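Local coordinates for protein thermostable carboxypeptidase 1 (Pyrococcus furiosus, PDB 1KA2) that removes amino acids one after another from the C-terminus of peptides as a cobalt-dependent M32-family metallocarboxypeptidase of broad specificity, at residues A[170-173]-A[174-178]; A[311-314]-A[315-319]; A[331-334]-A[335-339]; A[399-402]-A[403-406]; A[469-472]-A[473-477]. All coordinates share one frame; numbering follows the deposited sequence.

Overall arrangement
The five contacts follow one another along the chain, each local to one stretch of helix, helix start or loop of this largely helical subunit. Contact 1 lies in the first turns of helix 169-192; contacts 2 and 3 open the successive helices 313-326 and 335-342, centres 11 Å apart and joined by the Lys313-Glu336 salt bridge. Contact 4 is a loop between helices 383-395 and 411-414, across the chain's centre from contact 5, which starts helix 473-481. Contacts 1 and 5, centres 20 Å apart, meet through the Asp171-Lys474 salt bridge. Contacts 1, 2 and 5 each bring a side chain within about 12 Å of a metal ligand's; contacts 3 and 4 lie away from the metal site.

Contact 1 of 5, residues A[170-173]-A[174-178]; sequences RDVE and KMFEV
Lys174 O is gripped by two backbone donors, Glu177 N at 3.0 Å and Val178 N at 3.2 Å, while Lys174 N gives its own hydrogen to Arg170 O at 3.1 Å. One residue on, Met175 N reaches Asp171 O in a straighter bond (165° at the hydrogen), while the link from Phe176 N to Val172 O is weak at 3.4 Å. On the buried side Val172 and Phe176 lie side by side and point the same way. Val172 CG1, anti to the backbone N (chi1 -174°), touches Phe176 CD1 at 3.6 Å and also meets the methyl end of Met175, CE, at 3.7 Å. Helices 359-375 and 421-440 pack against these apolar groups. The charged residues look to other partners: Glu173 is salt-bridged to Arg371, and Asp171 OD2 takes both Arg168 N and the ammonium of Lys474. Such i to i+4 bonding, with an apolar strip of Val172, Met175 and Phe176 flanked by charged residues, is that of an amphipathic alpha-helix, here the start of helix 169-192.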
loop_
_atom_site.group_PDB
_atom_site.type_symbol
_atom_site.label_atom_id
_atom_site.label_comp_id
_atom_site.label_asym_id
_atom_site.label_seq_id
_atom_site.Cartn_x
_atom_site.Cartn_y
_atom_site.Cartn_z
ATOM N N ARG A 170 -10.474 -39.152 -1.769
ATOM C CA ARG A 170 -9.772 -40.368 -2.184
ATOM C C ARG A 170 -8.315 -40.047 -2.485
ATOM O O ARG A 170 -7.429 -40.829 -2.171
ATOM C CB ARG A 170 -10.445 -40.981 -3.423
ATOM C CG ARG A 170 -11.972 -41.033 -3.337
ATOM C CD ARG A 170 -12.593 -41.757 -4.535
ATOM N NE ARG A 170 -12.403 -43.207 -4.468
ATOM C CZ ARG A 170 -12.989 -44.002 -3.573
ATOM N NH1 ARG A 170 -13.810 -43.493 -2.664
ATOM N NH2 ARG A 170 -12.756 -45.309 -3.586
ATOM N N ASP A 171 -8.068 -38.891 -3.095
ATOM C CA ASP A 171 -6.701 -38.473 -3.392
ATOM C C ASP A 171 -5.900 -38.405 -2.085
ATOM O O ASP A 171 -4.859 -39.049 -1.934
ATOM C CB ASP A 171 -6.685 -37.083 -4.043
ATOM C CG ASP A 171 -7.184 -37.088 -5.479
ATOM O OD1 ASP A 171 -6.564 -37.751 -6.330
ATOM O OD2 ASP A 171 -8.192 -36.416 -5.761
ATOM N N VAL A 172 -6.412 -37.626 -1.138
ATOM C CA VAL A 172 -5.754 -37.427 0.151
ATOM C C VAL A 172 -5.627 -38.723 0.933
ATOM O O VAL A 172 -4.626 -38.962 1.605
ATOM C CB VAL A 172 -6.523 -36.389 1.019
ATOM C CG1 VAL A 172 -5.735 -36.081 2.288
ATOM C CG2 VAL A 172 -6.772 -35.121 0.215
ATOM N N GLU A 173 -6.655 -39.554 0.846
ATOM C CA GLU A 173 -6.657 -40.831 1.547
ATOM C C GLU A 173 -5.466 -41.655 1.081
ATOM O O GLU A 173 -4.784 -42.290 1.884
ATOM C CB GLU A 173 -7.957 -41.568 1.245
ATOM C CG GLU A 173 -8.224 -42.787 2.099
ATOM C CD GLU A 173 -9.644 -43.279 1.917
ATOM O OE1 GLU A 173 -10.017 -43.580 0.765
ATOM O OE2 GLU A 173 -10.388 -43.355 2.918
ATOM N N LYS A 174 -5.212 -41.612 -0.222
ATOM C CA LYS A 174 -4.118 -42.352 -0.844
ATOM C C LYS A 174 -2.695 -41.933 -0.461
ATOM O O LYS A 174 -1.889 -42.770 -0.050
ATOM C CB LYS A 174 -4.233 -42.280 -2.370
ATOM C CG LYS A 174 -2.914 -42.620 -3.074
ATOM C CD LYS A 174 -2.710 -41.803 -4.347
ATOM C CE LYS A 174 -1.279 -41.940 -4.873
ATOM N NZ LYS A 174 -0.262 -41.311 -3.972
ATOM N N MET A 175 -2.372 -40.652 -0.633
ATOM C CA MET A 175 -1.026 -40.192 -0.325
ATOM C C MET A 175 -0.644 -40.495 1.112
ATOM O O MET A 175 0.492 -40.873 1.392
ATOM C CB MET A 175 -0.875 -38.690 -0.607
ATOM C CG MET A 175 -1.769 -37.787 0.207
ATOM S SD MET A 175 -1.527 -36.034 -0.204
ATOM C CE MET A 175 -2.237 -35.251 1.252
ATOM N N PHE A 176 -1.594 -40.339 2.027
ATOM C CA PHE A 176 -1.312 -40.596 3.428
ATOM C C PHE A 176 -1.149 -42.081 3.764
ATOM O O PHE A 176 -0.552 -42.422 4.787
ATOM C CB PHE A 176 -2.389 -39.950 4.307
ATOM C CG PHE A 176 -2.136 -38.495 4.587
ATOM C CD1 PHE A 176 -3.084 -37.529 4.258
ATOM C CD2 PHE A 176 -0.943 -38.090 5.185
ATOM C CE1 PHE A 176 -2.851 -36.174 4.523
ATOM C CE2 PHE A 176 -0.699 -36.739 5.455
ATOM C CZ PHE A 176 -1.658 -35.780 5.121
ATOM N N GLU A 177 -1.678 -42.959 2.913
ATOM C CA GLU A 177 -1.537 -44.397 3.132
ATOM C C GLU A 177 -0.087 -44.758 2.833
ATOM O O GLU A 177 0.569 -45.449 3.610
ATOM C CB GLU A 177 -2.479 -45.180 2.208
ATOM C CG GLU A 177 -3.951 -44.953 2.517
ATOM C CD GLU A 177 -4.880 -45.756 1.627
ATOM O OE1 GLU A 177 -4.761 -45.650 0.388
ATOM O OE2 GLU A 177 -5.739 -46.486 2.166
ATOM N N VAL A 178 0.404 -44.271 1.696
ATOM C CA VAL A 178 1.776 -44.507 1.273
ATOM C C VAL A 178 2.755 -43.951 2.302
ATOM O O VAL A 178 3.844 -44.494 2.493
ATOM C CB VAL A 178 2.045 -43.840 -0.090
ATOM C CG1 VAL A 178 3.541 -43.810 -0.381
ATOM C CG2 VAL A 178 1.302 -44.587 -1.181
#

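Contact 2 of 5, residues A[311-314]-A[315-319]; sequences RSKE and FVELI
Ser312 OG accepts the backbone N-H of Phe315 at 3.3 Å, with an angle of 165° at the hydrogen, and so caps the start of helix 313-326. The hydroxyl sits between its own backbone N and carbonyl carbon (chi1 76°), which turns it toward the first turn and brings Phe315 CB to 3.7 Å from OG. The carbonyl of the same serine begins the regular pattern, taking Val316 N at 3.3 Å in its carbonyl plane. Glu317 N to Lys313 O and Leu318 N to Glu314 O, both 3.0 Å, carry it on.

Among the side chains, Lys313 and Glu317 cross at about a right angle, with Lys313 CG 3.9 Å from Glu317 OE1. Their charged ends stay apart, the lysine NZ being salt-bridged instead to Glu336 on the next helix. The Phe315 ring meets Ile219 of helix 209-223, and Ile319 CG1 lies over one face of it, near the rim. Behind the cap, Ser312 OG is also hydrogen-bonded to Ile309 O of the preceding helix. The serine hydroxyl therefore links the end of helix 295-309 to the beginning of the next helix, meeting an amide N-H that the first turn cannot serve from within.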
loop_
_atom_site.group_PDB
_atom_site.type_symbol
_atom_site.label_atom_id
_atom_site.label_comp_id
_atom_site.label_asym_id
_atom_site.label_seq_id
_atom_site.Cartn_x
_atom_site.Cartn_y
_atom_site.Cartn_z
ATOM N N ARG A 311 18.082 -26.928 2.615
ATOM C CA ARG A 311 18.601 -27.797 3.670
ATOM C C ARG A 311 19.650 -28.767 3.123
ATOM O O ARG A 311 20.115 -29.660 3.835
ATOM C CB ARG A 311 17.463 -28.579 4.350
ATOM C CG ARG A 311 16.523 -27.725 5.179
ATOM C CD ARG A 311 15.488 -28.594 5.866
ATOM N NE ARG A 311 14.337 -27.806 6.291
ATOM C CZ ARG A 311 14.257 -27.102 7.412
ATOM N NH1 ARG A 311 15.260 -27.077 8.264
ATOM N NH2 ARG A 311 13.163 -26.408 7.671
ATOM N N SER A 312 20.015 -28.583 1.856
ATOM C CA SER A 312 21.016 -29.433 1.215
ATOM C C SER A 312 22.419 -29.014 1.661
ATOM O O SER A 312 22.656 -27.847 1.991
ATOM C CB SER A 312 20.918 -29.339 -0.315
ATOM O OG SER A 312 21.470 -28.127 -0.786
ATOM N N LYS A 313 23.349 -29.962 1.664
ATOM C CA LYS A 313 24.723 -29.685 2.079
ATOM C C LYS A 313 25.361 -28.575 1.241
ATOM O O LYS A 313 26.112 -27.744 1.755
ATOM C CB LYS A 313 25.544 -30.961 1.959
ATOM C CG LYS A 313 26.948 -30.834 2.477
ATOM C CD LYS A 313 26.904 -30.542 3.950
ATOM C CE LYS A 313 28.278 -30.541 4.574
ATOM N NZ LYS A 313 28.143 -30.422 6.044
ATOM N N GLU A 314 25.049 -28.572 -0.051
ATOM C CA GLU A 314 25.581 -27.577 -0.972
ATOM C C GLU A 314 25.158 -26.146 -0.627
ATOM O O GLU A 314 25.979 -25.228 -0.627
ATOM C CB GLU A 314 25.159 -27.903 -2.407
ATOM C CG GLU A 314 25.693 -29.203 -2.982
ATOM C CD GLU A 314 25.054 -30.440 -2.367
ATOM O OE1 GLU A 314 23.823 -30.437 -2.122
ATOM O OE2 GLU A 314 25.795 -31.417 -2.150
ATOM N N PHE A 315 23.875 -25.949 -0.340
ATOM C CA PHE A 315 23.393 -24.613 0.011
ATOM C C PHE A 315 24.120 -24.152 1.279
ATOM O O PHE A 315 24.460 -22.983 1.432
ATOM C CB PHE A 315 21.866 -24.621 0.240
ATOM C CG PHE A 315 21.292 -23.252 0.511
ATOM C CD1 PHE A 315 21.100 -22.346 -0.528
ATOM C CD2 PHE A 315 21.019 -22.847 1.816
ATOM C CE1 PHE A 315 20.659 -21.049 -0.275
ATOM C CE2 PHE A 315 20.578 -21.555 2.086
ATOM C CZ PHE A 315 20.396 -20.648 1.031
ATOM N N VAL A 316 24.386 -25.092 2.176
ATOM C CA VAL A 316 25.082 -24.783 3.419
ATOM C C VAL A 316 26.516 -24.312 3.163
ATOM O O VAL A 316 26.994 -23.371 3.810
ATOM C CB VAL A 316 25.096 -26.007 4.376
ATOM C CG1 VAL A 316 26.165 -25.813 5.463
ATOM C CG2 VAL A 316 23.694 -26.180 4.989
ATOM N N GLU A 317 27.208 -24.987 2.243
ATOM C CA GLU A 317 28.586 -24.621 1.903
ATOM C C GLU A 317 28.608 -23.253 1.242
ATOM O O GLU A 317 29.486 -22.449 1.512
ATOM C CB GLU A 317 29.213 -25.649 0.959
ATOM C CG GLU A 317 29.457 -27.004 1.589
ATOM C CD GLU A 317 29.901 -28.058 0.584
ATOM O OE1 GLU A 317 30.133 -29.216 1.004
ATOM O OE2 GLU A 317 30.011 -27.721 -0.616
ATOM N N LEU A 318 27.622 -22.995 0.390
ATOM C CA LEU A 318 27.503 -21.722 -0.316
ATOM C C LEU A 318 27.323 -20.510 0.592
ATOM O O LEU A 318 27.888 -19.444 0.347
ATOM C CB LEU A 318 26.316 -21.787 -1.279
ATOM C CG LEU A 318 25.893 -20.438 -1.878
ATOM C CD1 LEU A 318 27.045 -19.870 -2.719
ATOM C CD2 LEU A 318 24.620 -20.626 -2.711
ATOM N N ILE A 319 26.516 -20.680 1.634
ATOM C CA ILE A 319 26.217 -19.599 2.572
ATOM C C ILE A 319 27.159 -19.553 3.778
ATOM O O ILE A 319 27.285 -18.519 4.454
ATOM C CB ILE A 319 24.770 -19.738 3.102
ATOM C CG1 ILE A 319 23.834 -20.130 1.960
ATOM C CG2 ILE A 319 24.301 -18.428 3.728
ATOM C CD1 ILE A 319 23.900 -19.231 0.747
#

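Contact 3 of 5, residues A[331-334]-A[335-339]; sequences SNYT and PEDVY
A capping box starts helix 335-342: Thr334, at the N-cap, and Asp337, three residues later, each use a side chain to bind the other's backbone N-H. Thr334 OG1 accepts from Asp337 N at 3.3 Å, and a weak bond from Glu336 N at 3.2 Å reaches the same oxygen. In return, Thr334 N points almost straight at Asp337 OD1, 3.3 Å away, meeting it on the anti side and 32° out of the carboxylate plane. The threonine chi1 of 79° puts OG1 between its backbone N and carbonyl carbon, turned to the N-H groups of the first turn. Thr334 O adds the first regular helical bond, from Val338 N at 3.1 Å.

Asp337 OD1 also lies at the edge of the Tyr333 ring, near its plane and 3.7 Å from CD2; ring and carboxylate planes stand 75° apart. The phenol end of Tyr333 binds Glu205. Pro335, as first residue of the helix, has no N-H needing a partner. A carboxylate near the helix N-terminus would probably be favoured in its charged form by the helix dipole, besides satisfying Thr334 N.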
loop_
_atom_site.group_PDB
_atom_site.type_symbol
_atom_site.label_atom_id
_atom_site.label_comp_id
_atom_site.label_asym_id
_atom_site.label_seq_id
_atom_site.Cartn_x
_atom_site.Cartn_y
_atom_site.Cartn_z
ATOM N N SER A 331 32.137 -18.497 14.815
ATOM C CA SER A 331 33.545 -18.889 14.887
ATOM C C SER A 331 33.763 -20.120 15.770
ATOM O O SER A 331 34.888 -20.478 16.099
ATOM C CB SER A 331 34.424 -17.710 15.362
ATOM O OG SER A 331 33.848 -16.987 16.441
ATOM N N ASN A 332 32.668 -20.772 16.143
ATOM C CA ASN A 332 32.733 -21.953 16.984
ATOM C C ASN A 332 32.074 -23.144 16.301
ATOM O O ASN A 332 32.004 -24.228 16.878
ATOM C CB ASN A 332 32.031 -21.686 18.320
ATOM C CG ASN A 332 32.755 -20.668 19.163
ATOM O OD1 ASN A 332 33.888 -20.899 19.588
ATOM N ND2 ASN A 332 32.111 -19.533 19.415
ATOM N N TYR A 333 31.565 -22.938 15.088
ATOM C CA TYR A 333 30.920 -24.027 14.367
ATOM C C TYR A 333 31.468 -24.253 12.964
ATOM O O TYR A 333 32.010 -23.342 12.331
ATOM C CB TYR A 333 29.403 -23.810 14.292
ATOM C CG TYR A 333 28.746 -23.575 15.629
ATOM C CD1 TYR A 333 28.705 -22.297 16.188
ATOM C CD2 TYR A 333 28.186 -24.633 16.349
ATOM C CE1 TYR A 333 28.119 -22.074 17.436
ATOM C CE2 TYR A 333 27.598 -24.420 17.599
ATOM C CZ TYR A 333 27.567 -23.141 18.132
ATOM O OH TYR A 333 26.969 -22.927 19.348
ATOM N N THR A 334 31.311 -25.482 12.483
ATOM C CA THR A 334 31.782 -25.855 11.151
ATOM C C THR A 334 30.582 -25.997 10.220
ATOM O O THR A 334 29.434 -25.988 10.670
ATOM C CB THR A 334 32.490 -27.209 11.184
ATOM O OG1 THR A 334 31.505 -28.250 11.209
ATOM C CG2 THR A 334 33.354 -27.312 12.430
ATOM N N PRO A 335 30.828 -26.122 8.906
ATOM C CA PRO A 335 29.727 -26.272 7.951
ATOM C C PRO A 335 28.870 -27.523 8.180
ATOM O O PRO A 335 27.696 -27.553 7.791
ATOM C CB PRO A 335 30.435 -26.271 6.587
ATOM C CG PRO A 335 31.844 -26.646 6.913
ATOM C CD PRO A 335 32.104 -25.932 8.200
ATOM N N GLU A 336 29.450 -28.551 8.802
ATOM C CA GLU A 336 28.696 -29.775 9.096
ATOM C C GLU A 336 27.755 -29.451 10.250
ATOM O O GLU A 336 26.635 -29.950 10.316
ATOM C CB GLU A 336 29.627 -30.927 9.502
ATOM C CG GLU A 336 29.804 -32.017 8.441
ATOM C CD GLU A 336 28.524 -32.798 8.142
ATOM O OE1 GLU A 336 27.950 -33.402 9.074
ATOM O OE2 GLU A 336 28.097 -32.817 6.966
ATOM N N ASP A 337 28.228 -28.613 11.162
ATOM C CA ASP A 337 27.427 -28.198 12.303
ATOM C C ASP A 337 26.197 -27.461 11.796
ATOM O O ASP A 337 25.107 -27.600 12.345
ATOM C CB ASP A 337 28.235 -27.272 13.216
ATOM C CG ASP A 337 29.052 -28.030 14.243
ATOM O OD1 ASP A 337 30.023 -27.448 14.774
ATOM O OD2 ASP A 337 28.713 -29.198 14.530
ATOM N N VAL A 338 26.381 -26.672 10.743
ATOM C CA VAL A 338 25.276 -25.924 10.170
ATOM C C VAL A 338 24.366 -26.905 9.455
ATOM O O VAL A 338 23.143 -26.783 9.512
ATOM C CB VAL A 338 25.766 -24.841 9.175
ATOM C CG1 VAL A 338 24.571 -24.092 8.596
ATOM C CG2 VAL A 338 26.710 -23.858 9.891
ATOM N N TYR A 339 24.966 -27.890 8.792
ATOM C CA TYR A 339 24.170 -28.885 8.094
ATOM C C TYR A 339 23.247 -29.626 9.064
ATOM O O TYR A 339 22.031 -29.603 8.892
ATOM C CB TYR A 339 25.047 -29.912 7.378
ATOM C CG TYR A 339 24.213 -30.907 6.613
ATOM C CD1 TYR A 339 23.632 -30.561 5.395
ATOM C CD2 TYR A 339 23.928 -32.165 7.145
ATOM C CE1 TYR A 339 22.781 -31.444 4.724
ATOM C CE2 TYR A 339 23.075 -33.053 6.485
ATOM C CZ TYR A 339 22.505 -32.689 5.279
ATOM O OH TYR A 339 21.654 -33.558 4.629
#

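Contact 4 of 5, residues A[399-402]-A[403-406]; sequences PRKY and SEGI
Arg400 and Glu404 form a two-pronged salt bridge across two overlapping beta-turns of type I kind, 401-404 and 402-405, that run into the GXXQDXHW motif, whose first residues are Gly405 and Ile406. The guanidinium and carboxylate planes are only 26° apart. Arg400 NH2 meets Glu404 OE2 at 2.9 Å on the syn side of the carboxylate, and that oxygen lies in the guanidinium plane; the second prong, from Arg400 NE to Glu404 OE1, is weak at 3.3 Å. Glu404 OE1 is held again by Arg400 N at 3.1 Å, so the arginine grips the carboxylate through both side chain and backbone. A bend at chi3 (-59°) brings the arginine's end round to the extended glutamate.

Lys401 crosses Glu404 at about a right angle, its CG packed 3.4 Å from Glu404 CG. Its methylenes also run past Ser403, whose OG is hydrogen-bonded to Asp126 in another loop. The turns are closed by Lys401 O, which takes Glu404 N at 3.1 Å, and by Tyr402 O, which takes Gly405 N. Both donors stand well above the carbonyl planes. Ile406 packs on Trp387 and Leu383 of helix 383-395, the helix that Pro399 also touches. Where the chain comes back past its own start, Pro399 CB lies 4.0 Å from Gly405 CA.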
loop_
_atom_site.group_PDB
_atom_site.type_symbol
_atom_site.label_atom_id
_atom_site.label_comp_id
_atom_site.label_asym_id
_atom_site.label_seq_id
_atom_site.Cartn_x
_atom_site.Cartn_y
_atom_site.Cartn_z
ATOM N N PRO A 399 0.107 -33.934 23.843
ATOM C CA PRO A 399 0.023 -32.549 24.313
ATOM C C PRO A 399 -0.428 -32.525 25.768
ATOM O O PRO A 399 -1.265 -33.322 26.173
ATOM C CB PRO A 399 -1.014 -31.931 23.378
ATOM C CG PRO A 399 -0.830 -32.724 22.100
ATOM C CD PRO A 399 -0.704 -34.133 22.627
ATOM N N ARG A 400 0.124 -31.608 26.549
ATOM C CA ARG A 400 -0.224 -31.497 27.958
ATOM C C ARG A 400 -1.164 -30.328 28.191
ATOM O O ARG A 400 -1.792 -30.219 29.243
ATOM C CB ARG A 400 1.051 -31.319 28.780
ATOM C CG ARG A 400 2.035 -32.453 28.584
ATOM C CD ARG A 400 3.424 -32.026 28.951
ATOM N NE ARG A 400 3.845 -30.885 28.147
ATOM C CZ ARG A 400 4.918 -30.155 28.417
ATOM N NH1 ARG A 400 5.666 -30.457 29.472
ATOM N NH2 ARG A 400 5.230 -29.124 27.643
ATOM N N LYS A 401 -1.252 -29.450 27.201
ATOM C CA LYS A 401 -2.122 -28.294 27.280
ATOM C C LYS A 401 -2.724 -28.000 25.903
ATOM O O LYS A 401 -2.142 -28.336 24.873
ATOM C CB LYS A 401 -1.349 -27.089 27.818
ATOM C CG LYS A 401 0.031 -26.893 27.225
ATOM C CD LYS A 401 0.625 -25.586 27.737
ATOM C CE LYS A 401 1.999 -25.327 27.178
ATOM N NZ LYS A 401 2.520 -24.028 27.662
ATOM N N TYR A 402 -3.894 -27.378 25.893
ATOM C CA TYR A 402 -4.588 -27.087 24.646
ATOM C C TYR A 402 -3.776 -26.307 23.613
ATOM O O TYR A 402 -3.908 -26.556 22.416
ATOM C CB TYR A 402 -5.913 -26.369 24.949
ATOM C CG TYR A 402 -6.916 -27.242 25.683
ATOM C CD1 TYR A 402 -7.456 -26.846 26.909
ATOM C CD2 TYR A 402 -7.327 -28.468 25.150
ATOM C CE1 TYR A 402 -8.382 -27.651 27.590
ATOM C CE2 TYR A 402 -8.256 -29.280 25.820
ATOM C CZ TYR A 402 -8.780 -28.865 27.039
ATOM O OH TYR A 402 -9.708 -29.655 27.695
ATOM N N SER A 403 -2.924 -25.387 24.065
ATOM C CA SER A 403 -2.113 -24.581 23.147
ATOM C C SER A 403 -1.061 -25.383 22.376
ATOM O O SER A 403 -0.672 -24.998 21.271
ATOM C CB SER A 403 -1.442 -23.421 23.898
ATOM O OG SER A 403 -0.694 -23.874 25.013
ATOM N N GLU A 404 -0.594 -26.485 22.959
ATOM C CA GLU A 404 0.380 -27.346 22.293
ATOM C C GLU A 404 -0.372 -28.291 21.381
ATOM O O GLU A 404 0.230 -28.951 20.540
ATOM C CB GLU A 404 1.145 -28.208 23.287
ATOM C CG GLU A 404 1.839 -27.465 24.365
ATOM C CD GLU A 404 2.678 -28.393 25.200
ATOM O OE1 GLU A 404 2.107 -29.361 25.753
ATOM O OE2 GLU A 404 3.900 -28.151 25.281
ATOM N N GLY A 405 -1.685 -28.362 21.553
ATOM C CA GLY A 405 -2.465 -29.265 20.728
ATOM C C GLY A 405 -3.457 -28.669 19.750
ATOM O O GLY A 405 -3.118 -27.844 18.917
ATOM N N ILE A 406 -4.702 -29.105 19.877
ATOM C CA ILE A 406 -5.795 -28.683 19.012
ATOM C C ILE A 406 -5.964 -27.160 18.828
ATOM O O ILE A 406 -6.565 -26.710 17.863
ATOM C CB ILE A 406 -7.119 -29.294 19.536
ATOM C CG1 ILE A 406 -8.240 -29.134 18.509
ATOM C CG2 ILE A 406 -7.467 -28.651 20.871
ATOM C CD1 ILE A 406 -9.540 -29.862 18.922
#

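Contact 5 of 5, residues A[469-472]-A[473-477]; sequences SIYP and PKELL
Glu475 crosses Tyr471 and Pro472 obliquely, the two residues that lead into helix 473-481. Its chain is extended throughout: CG is anti to the backbone N (chi1 -173°), and the later torsions keep the same straight course. That reach brings Glu475 OE1 to 3.8 Å from Tyr471 CD2 and OE2 to 3.3 Å from Pro472 CD, while CB packs near the same proline carbon. The carboxylate plane is turned 42° from the tyrosine ring. Tyr471 holds its ring anti to the carbonyl carbon, and Ile470 CG2 sits over the centre of one ring face. Tyr471 CB also touches Leu476 CB at 4.3 Å.

Pro472 occupies the N-cap position, but as a proline it has no side-chain acceptor to offer; its carbonyl does the work. Leu476 N binds Pro472 O at 2.9 Å, and the donor approaches nearly along the C=O axis, giving the opening helical bond. The two prolines in succession pack closely, with Pro472 CB 3.5 Å from Pro473 CD. Lys474, also extended, leads away from the turn to helix 169-192. Helix 81-99 packs on the residues before the helix, with Tyr471 against Glu81 and Pro472 against Arg88, so this helix start touches both helix 81-99 and helix 169-192.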
loop_
_atom_site.group_PDB
_atom_site.type_symbol
_atom_site.label_atom_id
_atom_site.label_comp_id
_atom_site.label_asym_id
_atom_site.label_seq_id
_atom_site.Cartn_x
_atom_site.Cartn_y
_atom_site.Cartn_z
ATOM N N SER A 469 -2.533 -20.376 -14.593
ATOM C CA SER A 469 -3.755 -21.111 -14.296
ATOM C C SER A 469 -4.445 -21.624 -15.552
ATOM O O SER A 469 -5.672 -21.735 -15.597
ATOM C CB SER A 469 -4.725 -20.221 -13.524
ATOM O OG SER A 469 -4.135 -19.798 -12.311
ATOM N N ILE A 470 -3.658 -21.942 -16.570
ATOM C CA ILE A 470 -4.222 -22.451 -17.806
ATOM C C ILE A 470 -4.913 -23.805 -17.599
ATOM O O ILE A 470 -6.032 -24.017 -18.061
ATOM C CB ILE A 470 -3.125 -22.573 -18.887
ATOM C CG1 ILE A 470 -2.785 -21.173 -19.413
ATOM C CG2 ILE A 470 -3.588 -23.471 -20.018
ATOM C CD1 ILE A 470 -1.549 -21.114 -20.275
ATOM N N TYR A 471 -4.241 -24.703 -16.886
ATOM C CA TYR A 471 -4.765 -26.040 -16.633
ATOM C C TYR A 471 -5.017 -26.276 -15.151
ATOM O O TYR A 471 -4.370 -25.664 -14.303
ATOM C CB TYR A 471 -3.762 -27.096 -17.117
ATOM C CG TYR A 471 -3.226 -26.864 -18.513
ATOM C CD1 TYR A 471 -1.944 -26.346 -18.717
ATOM C CD2 TYR A 471 -3.998 -27.171 -19.636
ATOM C CE1 TYR A 471 -1.444 -26.145 -20.009
ATOM C CE2 TYR A 471 -3.508 -26.970 -20.927
ATOM C CZ TYR A 471 -2.233 -26.459 -21.103
ATOM O OH TYR A 471 -1.750 -26.283 -22.379
ATOM N N PRO A 472 -5.960 -27.175 -14.820
ATOM C CA PRO A 472 -6.245 -27.457 -13.410
ATOM C C PRO A 472 -4.986 -28.085 -12.825
ATOM O O PRO A 472 -4.129 -28.556 -13.572
ATOM C CB PRO A 472 -7.404 -28.450 -13.482
ATOM C CG PRO A 472 -8.080 -28.108 -14.788
ATOM C CD PRO A 472 -6.909 -27.881 -15.703
ATOM N N PRO A 473 -4.858 -28.114 -11.491
ATOM C CA PRO A 473 -3.670 -28.699 -10.857
ATOM C C PRO A 473 -3.237 -30.053 -11.419
ATOM O O PRO A 473 -2.083 -30.235 -11.803
ATOM C CB PRO A 473 -4.076 -28.798 -9.391
ATOM C CG PRO A 473 -4.984 -27.631 -9.222
ATOM C CD PRO A 473 -5.836 -27.682 -10.474
ATOM N N LYS A 474 -4.162 -31.003 -11.466
ATOM C CA LYS A 474 -3.826 -32.330 -11.963
ATOM C C LYS A 474 -3.379 -32.328 -13.416
ATOM O O LYS A 474 -2.316 -32.848 -13.741
ATOM C CB LYS A 474 -5.007 -33.276 -11.771
ATOM C CG LYS A 474 -5.260 -33.588 -10.311
ATOM C CD LYS A 474 -6.370 -34.588 -10.136
ATOM C CE LYS A 474 -6.544 -34.949 -8.673
ATOM N NZ LYS A 474 -7.462 -36.112 -8.506
ATOM N N GLU A 475 -4.178 -31.731 -14.288
ATOM C CA GLU A 475 -3.831 -31.680 -15.699
ATOM C C GLU A 475 -2.483 -30.982 -15.900
ATOM O O GLU A 475 -1.737 -31.318 -16.812
ATOM C CB GLU A 475 -4.940 -30.973 -16.485
ATOM C CG GLU A 475 -4.748 -31.010 -17.991
ATOM C CD GLU A 475 -5.959 -30.499 -18.754
ATOM O OE1 GLU A 475 -5.879 -30.420 -19.998
ATOM O OE2 GLU A 475 -6.988 -30.183 -18.112
ATOM N N LEU A 476 -2.162 -30.028 -15.031
ATOM C CA LEU A 476 -0.890 -29.317 -15.131
ATOM C C LEU A 476 0.279 -30.263 -14.888
ATOM O O LEU A 476 1.272 -30.221 -15.612
ATOM C CB LEU A 476 -0.829 -28.166 -14.120
ATOM C CG LEU A 476 0.521 -27.446 -14.025
ATOM C CD1 LEU A 476 0.969 -26.990 -15.406
ATOM C CD2 LEU A 476 0.406 -26.261 -13.064
ATOM N N LEU A 477 0.161 -31.110 -13.869
ATOM C CA LEU A 477 1.220 -32.066 -13.548
ATOM C C LEU A 477 1.473 -33.076 -14.666
ATOM O O LEU A 477 2.616 -33.287 -15.069
ATOM C CB LEU A 477 0.897 -32.812 -12.253
ATOM C CG LEU A 477 1.381 -32.131 -10.977
ATOM C CD1 LEU A 477 0.794 -32.827 -9.755
ATOM C CD2 LEU A 477 2.904 -32.161 -10.944
#